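Local coordinates for iron uptake protein A2 (Synechocystis sp., PDB 2VOZ) that probably serves as the periplasmic substrate-binding subunit of an ABC transporter that imports ferric iron, at residues G80-T85 and I279-Y284; E110-N115 and L122-T127; A207-I212 and Q239-K244. All coordinates share one frame; numbering follows the deposited sequence.

Interaction 1: residues G80-T85 and I279-Y284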
loop_
_atom_site.group_PDB
_atom_site.type_symbol
_atom_site.label_atom_id
_atom_site.label_comp_id
_atom_site.label_asym_id
_atom_site.label_seq_id
_atom_site.Cartn_x
_atom_site.Cartn_y
_atom_site.Cartn_z
ATOM N N GLY B 80 4.032 -19.241 -18.326
ATOM C CA GLY B 80 4.590 -17.883 -18.417
ATOM C C GLY B 80 4.624 -17.467 -19.862
ATOM O O GLY B 80 5.001 -18.265 -20.729
ATOM N N ASP B 81 4.218 -16.220 -20.134
ATOM C CA ASP B 81 4.335 -15.646 -21.464
ATOM C C ASP B 81 5.599 -14.799 -21.601
ATOM O O ASP B 81 6.320 -14.896 -22.586
ATOM C CB ASP B 81 3.104 -14.801 -21.781
ATOM C CG ASP B 81 1.875 -15.673 -22.053
ATOM O OD1 ASP B 81 2.014 -16.541 -22.935
ATOM O OD2 ASP B 81 0.811 -15.509 -21.391
ATOM N N ILE B 82 5.821 -13.953 -20.602
ATOM C CA ILE B 82 6.927 -13.006 -20.639
ATOM C C ILE B 82 7.638 -13.051 -19.296
ATOM O O ILE B 82 6.991 -13.102 -18.241
ATOM C CB ILE B 82 6.415 -11.536 -20.785
ATOM C CG1 ILE B 82 5.600 -11.282 -22.059
ATOM C CG2 ILE B 82 7.590 -10.519 -20.659
ATOM C CD1 ILE B 82 6.401 -11.129 -23.274
ATOM N N LEU B 83 8.971 -13.011 -19.331
ATOM C CA LEU B 83 9.737 -12.702 -18.134
ATOM C C LEU B 83 10.342 -11.327 -18.334
ATOM O O LEU B 83 11.048 -11.065 -19.322
ATOM C CB LEU B 83 10.853 -13.721 -17.914
ATOM C CG LEU B 83 11.854 -13.454 -16.797
ATOM C CD1 LEU B 83 11.139 -13.507 -15.412
ATOM C CD2 LEU B 83 12.982 -14.508 -16.872
ATOM N N PHE B 84 10.028 -10.476 -17.390
ATOM C CA PHE B 84 10.576 -9.130 -17.340
ATOM C C PHE B 84 11.490 -9.061 -16.132
ATOM O O PHE B 84 11.074 -9.377 -14.995
ATOM C CB PHE B 84 9.469 -8.083 -17.184
ATOM C CG PHE B 84 10.001 -6.689 -17.300
ATOM C CD1 PHE B 84 10.742 -6.118 -16.247
ATOM C CD2 PHE B 84 9.872 -6.004 -18.484
ATOM C CE1 PHE B 84 11.311 -4.843 -16.400
ATOM C CE2 PHE B 84 10.440 -4.719 -18.656
ATOM C CZ PHE B 84 11.137 -4.146 -17.619
ATOM N N THR B 85 12.734 -8.614 -16.324
ATOM C CA THR B 85 13.621 -8.493 -15.190
ATOM C C THR B 85 14.623 -7.348 -15.372
ATOM O O THR B 85 14.578 -6.615 -16.378
ATOM C CB THR B 85 14.294 -9.863 -14.860
ATOM O OG1 THR B 85 14.855 -9.826 -13.546
ATOM C CG2 THR B 85 15.336 -10.222 -15.854
ATOM N N ILE B 279 4.086 -11.052 -27.801
ATOM C CA ILE B 279 4.808 -10.192 -28.721
ATOM C C ILE B 279 4.136 -8.835 -28.773
ATOM O O ILE B 279 4.816 -7.802 -28.725
ATOM C CB ILE B 279 4.942 -10.850 -30.115
ATOM C CG1 ILE B 279 5.814 -12.125 -29.990
ATOM C CG2 ILE B 279 5.419 -9.819 -31.193
ATOM C CD1 ILE B 279 5.768 -12.957 -31.233
ATOM N N ALA B 280 2.804 -8.827 -28.817
ATOM C CA ALA B 280 2.039 -7.575 -28.838
ATOM C C ALA B 280 2.330 -6.727 -27.584
ATOM O O ALA B 280 2.413 -5.497 -27.650
ATOM C CB ALA B 280 0.538 -7.874 -28.951
ATOM N N PHE B 281 2.490 -7.413 -26.464
ATOM C CA PHE B 281 2.795 -6.757 -25.221
ATOM C C PHE B 281 4.179 -6.111 -25.311
ATOM O O PHE B 281 4.321 -4.947 -24.940
ATOM C CB PHE B 281 2.739 -7.718 -24.039
ATOM C CG PHE B 281 3.063 -7.052 -22.745
ATOM C CD1 PHE B 281 2.128 -6.208 -22.141
ATOM C CD2 PHE B 281 4.300 -7.236 -22.148
ATOM C CE1 PHE B 281 2.397 -5.589 -20.941
ATOM C CE2 PHE B 281 4.581 -6.590 -20.918
ATOM C CZ PHE B 281 3.639 -5.766 -20.349
ATOM N N LEU B 282 5.191 -6.834 -25.800
ATOM C CA LEU B 282 6.542 -6.234 -25.963
ATOM C C LEU B 282 6.482 -5.020 -26.862
ATOM O O LEU B 282 7.067 -3.980 -26.558
ATOM C CB LEU B 282 7.573 -7.238 -26.520
ATOM C CG LEU B 282 7.888 -8.451 -25.630
ATOM C CD1 LEU B 282 8.886 -9.277 -26.402
ATOM C CD2 LEU B 282 8.421 -8.002 -24.250
ATOM N N GLU B 283 5.717 -5.113 -27.942
ATOM C CA GLU B 283 5.533 -3.945 -28.838
ATOM C C GLU B 283 4.905 -2.762 -28.121
ATOM O O GLU B 283 5.309 -1.589 -28.323
ATOM C CB GLU B 283 4.720 -4.318 -30.098
ATOM C CG GLU B 283 5.526 -5.308 -30.952
ATOM C CD GLU B 283 4.769 -5.926 -32.132
ATOM O OE1 GLU B 283 3.519 -5.784 -32.232
ATOM O OE2 GLU B 283 5.465 -6.576 -32.952
ATOM N N TYR B 284 3.900 -3.058 -27.304
ATOM C CA TYR B 284 3.252 -2.034 -26.518
ATOM C C TYR B 284 4.232 -1.362 -25.543
ATOM O O TYR B 284 4.258 -0.143 -25.452
ATOM C CB TYR B 284 2.048 -2.623 -25.780
ATOM C CG TYR B 284 1.489 -1.698 -24.724
ATOM C CD1 TYR B 284 0.754 -0.552 -25.082
ATOM C CD2 TYR B 284 1.679 -1.996 -23.359
ATOM C CE1 TYR B 284 0.249 0.296 -24.107
ATOM C CE2 TYR B 284 1.163 -1.141 -22.363
ATOM C CZ TYR B 284 0.437 -0.021 -22.757
ATOM O OH TYR B 284 -0.064 0.801 -21.740
#
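Ile-82, at the start of strand 82-86, meets Phe-281 and Leu-282 of helix 275-285 where that helix lies over the sheet in one lobe of a periplasmic solute-binding protein fold. The tight part is aliphatic. Ile-82 CD1 reaches Leu-282 CD2 at 3.8 Å, and the two side chains run past one another in opposite directions rather than meeting end to end. With CG1 set beside the backbone N and CG2 anti to it (chi1 -60°), the longer branch of Ile-82 goes out to the helix. The Phe-281 ring packs edge-to-face on Phe-54 and touches Ile-36, while Leu-282 rests on Val-268, so helix and strand share an apolar core with the neighbouring strands 35-40 and 261-268. The other flank of the helix is looser: Ala-280, Glu-283 and Tyr-284 stay clear of segment 80-85 and are partly exposed. Glu-283 bonds to Ser-105, and Tyr-284 OH bonds both to Leu-50 O and to the Tyr-293 hydroxyl of the second subunit. Behind the methyl contact, Ile-82 CG1 comes obliquely to the Phe-281 ring, 4.3 Å from Phe-281 CD2.

Interaction 2: residues E110-N115 and L122-T127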
loop_
_atom_site.group_PDB
_atom_site.type_symbol
_atom_site.label_atom_id
_atom_site.label_comp_id
_atom_site.label_asym_id
_atom_site.label_seq_id
_atom_site.Cartn_x
_atom_site.Cartn_y
_atom_site.Cartn_z
ATOM N N GLU B 110 12.731 -1.897 -35.240
ATOM C CA GLU B 110 12.824 -0.519 -35.721
ATOM C C GLU B 110 12.974 0.466 -34.571
ATOM O O GLU B 110 13.696 1.488 -34.699
ATOM C CB GLU B 110 11.603 -0.166 -36.559
ATOM C CG GLU B 110 11.548 -0.892 -37.889
ATOM C CD GLU B 110 12.444 -0.289 -38.965
ATOM O OE1 GLU B 110 12.728 -1.023 -39.939
ATOM O OE2 GLU B 110 12.840 0.900 -38.846
ATOM N N ARG B 111 12.342 0.168 -33.433
ATOM C CA ARG B 111 12.263 1.165 -32.356
ATOM C C ARG B 111 13.333 1.043 -31.289
ATOM O O ARG B 111 13.894 2.049 -30.858
ATOM C CB ARG B 111 10.883 1.134 -31.693
ATOM C CG ARG B 111 9.776 1.590 -32.656
ATOM C CD ARG B 111 8.365 1.427 -32.071
ATOM N NE ARG B 111 8.235 2.224 -30.846
ATOM C CZ ARG B 111 8.074 3.553 -30.803
ATOM N NH1 ARG B 111 7.991 4.261 -31.930
ATOM N NH2 ARG B 111 7.988 4.175 -29.628
ATOM N N ILE B 112 13.600 -0.184 -30.868
ATOM C CA ILE B 112 14.567 -0.387 -29.785
ATOM C C ILE B 112 15.985 -0.351 -30.344
ATOM O O ILE B 112 16.306 -1.131 -31.269
ATOM C CB ILE B 112 14.288 -1.699 -29.032
ATOM C CG1 ILE B 112 12.885 -1.629 -28.394
ATOM C CG2 ILE B 112 15.375 -1.929 -27.969
ATOM C CD1 ILE B 112 12.509 -2.877 -27.611
ATOM N N PRO B 113 16.850 0.534 -29.800
ATOM C CA PRO B 113 18.217 0.591 -30.271
ATOM C C PRO B 113 18.834 -0.797 -30.330
ATOM O O PRO B 113 18.686 -1.578 -29.378
ATOM C CB PRO B 113 18.911 1.433 -29.185
ATOM C CG PRO B 113 17.864 2.392 -28.818
ATOM C CD PRO B 113 16.612 1.559 -28.753
ATOM N N GLU B 114 19.530 -1.088 -31.438
ATOM C CA GLU B 114 20.164 -2.390 -31.603
ATOM C C GLU B 114 21.013 -2.826 -30.391
ATOM O O GLU B 114 21.026 -3.988 -30.036
ATOM C CB GLU B 114 21.022 -2.377 -32.885
ATOM C CG GLU B 114 21.594 -3.736 -33.271
ATOM N N ASN B 115 21.716 -1.891 -29.759
ATOM C CA ASN B 115 22.622 -2.279 -28.657
ATOM C C ASN B 115 21.919 -2.519 -27.325
ATOM O O ASN B 115 22.536 -3.008 -26.366
ATOM C CB ASN B 115 23.770 -1.279 -28.487
ATOM C CG ASN B 115 23.351 -0.013 -27.819
ATOM O OD1 ASN B 115 22.513 0.718 -28.316
ATOM N ND2 ASN B 115 23.929 0.248 -26.651
ATOM N N LEU B 122 16.213 -12.637 -28.435
ATOM C CA LEU B 122 15.761 -13.396 -27.271
ATOM C C LEU B 122 15.134 -12.507 -26.204
ATOM O O LEU B 122 14.251 -12.945 -25.470
ATOM C CB LEU B 122 16.930 -14.171 -26.680
ATOM C CG LEU B 122 17.426 -15.394 -27.462
ATOM C CD1 LEU B 122 18.655 -15.986 -26.766
ATOM C CD2 LEU B 122 16.294 -16.404 -27.585
ATOM N N TRP B 123 15.634 -11.272 -26.091
ATOM C CA TRP B 123 15.064 -10.325 -25.124
ATOM C C TRP B 123 15.427 -8.899 -25.521
ATOM O O TRP B 123 16.306 -8.679 -26.387
ATOM C CB TRP B 123 15.482 -10.664 -23.684
ATOM C CG TRP B 123 16.976 -10.864 -23.448
ATOM C CD1 TRP B 123 17.613 -12.062 -23.235
ATOM C CD2 TRP B 123 17.996 -9.852 -23.406
ATOM N NE1 TRP B 123 18.959 -11.855 -23.047
ATOM C CE2 TRP B 123 19.219 -10.512 -23.137
ATOM C CE3 TRP B 123 17.996 -8.452 -23.554
ATOM C CZ2 TRP B 123 20.426 -9.834 -23.033
ATOM C CZ3 TRP B 123 19.234 -7.756 -23.454
ATOM C CH2 TRP B 123 20.426 -8.471 -23.192
ATOM N N TYR B 124 14.730 -7.942 -24.892
ATOM C CA TYR B 124 14.718 -6.553 -25.355
ATOM C C TYR B 124 14.768 -5.630 -24.158
ATOM O O TYR B 124 14.047 -5.852 -23.190
ATOM C CB TYR B 124 13.409 -6.276 -26.136
ATOM C CG TYR B 124 13.344 -7.163 -27.337
ATOM C CD1 TYR B 124 12.894 -8.463 -27.231
ATOM C CD2 TYR B 124 13.806 -6.710 -28.576
ATOM C CE1 TYR B 124 12.876 -9.335 -28.380
ATOM C CE2 TYR B 124 13.814 -7.555 -29.713
ATOM C CZ TYR B 124 13.349 -8.852 -29.601
ATOM O OH TYR B 124 13.355 -9.680 -30.694
ATOM N N GLY B 125 15.635 -4.625 -24.200
ATOM C CA GLY B 125 15.616 -3.602 -23.122
ATOM C C GLY B 125 14.442 -2.657 -23.303
ATOM O O GLY B 125 14.116 -2.260 -24.435
ATOM N N PHE B 126 13.756 -2.368 -22.190
ATOM C CA PHE B 126 12.671 -1.401 -22.202
ATOM C C PHE B 126 12.922 -0.140 -21.386
ATOM O O PHE B 126 12.255 0.868 -21.628
ATOM C CB PHE B 126 11.356 -2.066 -21.820
ATOM C CG PHE B 126 10.897 -3.018 -22.854
ATOM C CD1 PHE B 126 10.310 -2.531 -24.049
ATOM C CD2 PHE B 126 11.121 -4.371 -22.707
ATOM C CE1 PHE B 126 9.899 -3.413 -25.046
ATOM C CE2 PHE B 126 10.753 -5.260 -23.717
ATOM C CZ PHE B 126 10.131 -4.778 -24.876
ATOM N N THR B 127 13.836 -0.197 -20.416
ATOM C CA THR B 127 14.330 1.034 -19.772
ATOM C C THR B 127 15.825 0.896 -19.667
ATOM O O THR B 127 16.358 -0.211 -19.802
ATOM C CB THR B 127 13.746 1.215 -18.339
ATOM O OG1 THR B 127 14.271 0.184 -17.508
ATOM C CG2 THR B 127 12.226 1.161 -18.386
#
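Ile-112 sets its terminal methyl among Tyr-124, Gly-125 and Phe-126. The apolar contacts come first. Ile-112 CD1 lies 3.8 Å from Tyr-124 CB and, on the ring of Phe-126, 3.7 Å from CE1. The Ile-112 and Phe-126 side chains cross obliquely, and the methyl meets neither aromatic ring squarely. A fully extended CG1 branch (chi2 -180°) carries CD1 this far from the backbone.

The second kind is methyl against carbonyl. Gly-125 O is 3.6 Å from Ile-112 CD1 and 3.8 Å from Ile-112 CG2, so this oxygen is buried under aliphatic carbon, and the model contains no hydrogen-bond partner for it. Cutting Ile-112 back to an alanine removes both of these methyls and would probably open a gap between the Tyr-124 and Phe-126 side chains, leaving the Phe-126 ring less firmly packed.

Polar ties lie just outside the pair: Ile-112 O accepts a bond from Arg-117 NE, and Gly-125 is joined by a backbone bond to Leu-116, which draws the intervening loop against the strand. Phe-126 is packed further by Leu-282, Leu-285 and Phe-294. Ile-112 itself is where the chain leaves helix 106-111, and it packs on strand 124-136 just where Phe-126 and Thr-127 both face Ser-264 of strand 261-268, a classic beta bulge.

Interaction 3: residues A207-I212 and Q239-K244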
loop_
_atom_site.group_PDB
_atom_site.type_symbol
_atom_site.label_atom_id
_atom_site.label_comp_id
_atom_site.label_asym_id
_atom_site.label_seq_id
_atom_site.Cartn_x
_atom_site.Cartn_y
_atom_site.Cartn_z
ATOM N N ALA B 207 23.505 3.169 -0.030
ATOM C CA ALA B 207 24.451 3.152 1.108
ATOM C C ALA B 207 25.805 3.743 0.703
ATOM O O ALA B 207 26.497 4.375 1.511
ATOM C CB ALA B 207 24.652 1.686 1.665
ATOM N N GLN B 208 26.238 3.506 -0.540
ATOM C CA GLN B 208 27.528 4.090 -0.982
ATOM C C GLN B 208 27.440 5.620 -1.105
ATOM O O GLN B 208 28.371 6.358 -0.776
ATOM C CB GLN B 208 27.981 3.465 -2.306
ATOM C CG GLN B 208 27.759 1.934 -2.350
ATOM C CD GLN B 208 28.346 1.225 -1.128
ATOM O OE1 GLN B 208 29.442 1.567 -0.662
ATOM N NE2 GLN B 208 27.644 0.201 -0.637
ATOM N N ILE B 209 26.313 6.089 -1.613
ATOM C CA ILE B 209 26.126 7.552 -1.778
ATOM C C ILE B 209 26.086 8.172 -0.376
ATOM O O ILE B 209 26.757 9.185 -0.114
ATOM C CB ILE B 209 24.819 7.832 -2.509
ATOM C CG1 ILE B 209 24.833 7.133 -3.884
ATOM C CG2 ILE B 209 24.607 9.344 -2.721
ATOM C CD1 ILE B 209 23.496 7.285 -4.652
ATOM N N ARG B 210 25.337 7.543 0.528
ATOM C CA ARG B 210 25.259 8.072 1.896
ATOM C C ARG B 210 26.600 8.040 2.608
ATOM O O ARG B 210 26.893 8.927 3.426
ATOM C CB ARG B 210 24.222 7.327 2.707
ATOM C CG ARG B 210 22.798 7.587 2.215
ATOM C CD ARG B 210 21.832 6.964 3.256
ATOM N NE ARG B 210 20.472 6.902 2.752
ATOM C CZ ARG B 210 19.604 7.918 2.805
ATOM N NH1 ARG B 210 19.967 9.097 3.342
ATOM N NH2 ARG B 210 18.367 7.760 2.311
ATOM N N ALA B 211 27.421 7.046 2.260
ATOM C CA ALA B 211 28.739 6.881 2.914
ATOM C C ALA B 211 29.648 8.066 2.561
ATOM O O ALA B 211 30.478 8.469 3.378
ATOM C CB ALA B 211 29.381 5.539 2.522
ATOM N N ILE B 212 29.460 8.647 1.373
ATOM C CA ILE B 212 30.241 9.842 0.993
ATOM C C ILE B 212 29.817 10.958 1.918
ATOM O O ILE B 212 30.669 11.658 2.462
ATOM C CB ILE B 212 29.995 10.245 -0.455
ATOM C CG1 ILE B 212 30.450 9.108 -1.390
ATOM C CG2 ILE B 212 30.779 11.551 -0.806
ATOM C CD1 ILE B 212 30.108 9.402 -2.894
ATOM N N GLN B 239 17.842 15.299 1.523
ATOM C CA GLN B 239 18.268 16.529 0.850
ATOM C C GLN B 239 19.706 16.872 1.277
ATOM O O GLN B 239 20.474 17.417 0.490
ATOM C CB GLN B 239 17.307 17.644 1.242
ATOM C CG GLN B 239 15.954 17.469 0.629
ATOM C CD GLN B 239 16.040 17.332 -0.883
ATOM O OE1 GLN B 239 16.836 18.007 -1.531
ATOM N NE2 GLN B 239 15.225 16.423 -1.443
ATOM N N GLU B 240 20.068 16.531 2.522
ATOM C CA GLU B 240 21.434 16.798 2.974
ATOM C C GLU B 240 22.432 16.010 2.156
ATOM O O GLU B 240 23.511 16.497 1.832
ATOM C CB GLU B 240 21.655 16.488 4.448
ATOM C CG GLU B 240 22.989 17.089 4.856
ATOM C CD GLU B 240 23.247 16.997 6.341
ATOM O OE1 GLU B 240 24.143 16.218 6.714
ATOM O OE2 GLU B 240 22.537 17.698 7.105
ATOM N N VAL B 241 22.082 14.752 1.856
ATOM C CA VAL B 241 22.952 13.916 1.032
ATOM C C VAL B 241 23.138 14.543 -0.366
ATOM O O VAL B 241 24.251 14.581 -0.883
ATOM C CB VAL B 241 22.385 12.494 0.887
ATOM C CG1 VAL B 241 23.262 11.649 -0.051
ATOM C CG2 VAL B 241 22.245 11.815 2.271
ATOM N N VAL B 242 22.040 15.019 -0.965
ATOM C CA VAL B 242 22.160 15.581 -2.318
ATOM C C VAL B 242 22.909 16.934 -2.257
ATOM O O VAL B 242 23.562 17.304 -3.225
ATOM C CB VAL B 242 20.839 15.636 -3.086
ATOM C CG1 VAL B 242 20.245 14.230 -3.205
ATOM C CG2 VAL B 242 19.859 16.590 -2.425
ATOM N N GLU B 243 22.905 17.589 -1.099
ATOM C CA GLU B 243 23.688 18.825 -0.944
ATOM C C GLU B 243 25.149 18.538 -0.847
ATOM O O GLU B 243 25.958 19.394 -1.158
ATOM C CB GLU B 243 23.236 19.607 0.287
ATOM C CG GLU B 243 22.054 20.504 -0.094
ATOM C CD GLU B 243 21.090 20.754 1.046
ATOM O OE1 GLU B 243 21.459 20.489 2.227
ATOM O OE2 GLU B 243 19.948 21.209 0.747
ATOM N N LYS B 244 25.488 17.350 -0.382
ATOM C CA LYS B 244 26.873 17.003 -0.059
ATOM C C LYS B 244 27.566 16.185 -1.133
ATOM O O LYS B 244 28.794 16.107 -1.176
ATOM C CB LYS B 244 26.942 16.271 1.273
ATOM C CG LYS B 244 26.729 17.226 2.447
ATOM C CD LYS B 244 26.895 16.515 3.776
ATOM C CE LYS B 244 26.785 17.526 4.920
ATOM N NZ LYS B 244 28.016 18.370 4.923
#
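Val-241 is wedged between Ile-209 and Arg-210, giving one methyl to each. Its first torsion decides which: with CG1 anti to the backbone N (chi1 177°), CG1 goes to Ile-209, and CG2, beside the N, goes to Arg-210. Val-241 CG1 lies 3.8 Å from Ile-209 CG2, the two side chains crossing at about a right angle. Ile-209 offers its short branch here because CG2 is the one anti to the backbone N (chi1 -58°), while the CG1 branch takes the other course, beside that N. The side chain also packs on Tyr-134 of strand 124-136 and comes within about 4 Å of the side chain of Tyr-226, one of the iron-binding residues.

Helices 205-213 and 236-244 thus pack together in a lobe of the periplasmic binding protein fold, meeting near Arg-210 and Val-241, whose CA atoms are 6.3 Å apart. Leu-230 of helix 224-232 touches both of these residues, so a third helix shares the core.

Arg-210 runs out extended from CG to NE, and only then does the guanidinium swing across the chain (chi4 -84°). This brings Arg-210 NH1 to 3.7 Å from Val-241 CG2, which approaches the flat group obliquely. The charge has two carboxylate partners: NH2 forms a salt bridge with Asp-238, one turn before Val-241 on the same helix, and NE forms another with Glu-66 of the third subunit. Those two carboxylates would be expected to fix the rotation of the group and to balance its buried charge.

Interactions 1 and 2 are neighbours, their centres 12 Å apart, and they touch chiefly through Phe-126: its CE1 lies 3.3 Å from Leu-282 O, and its CD2 is 4.1 Å from Phe-84 CE2, with Leu-282 CD1 also packing on Tyr-124 CD1. Both reach the same sheet, and along the chain interaction 2 falls inside the loop that interaction 1 closes. Interaction 3 lies on the opposite side of the chain's centre, its own centre about 37 Å from that of interaction 1 and 33 Å from that of interaction 2. It comes closest to an iron-binding residue: side chain to side chain, Ile-209 is about 4 Å from Tyr-226, against about 10 Å from Phe-281 to His-43 and about 12 Å from Phe-126 to Tyr-44.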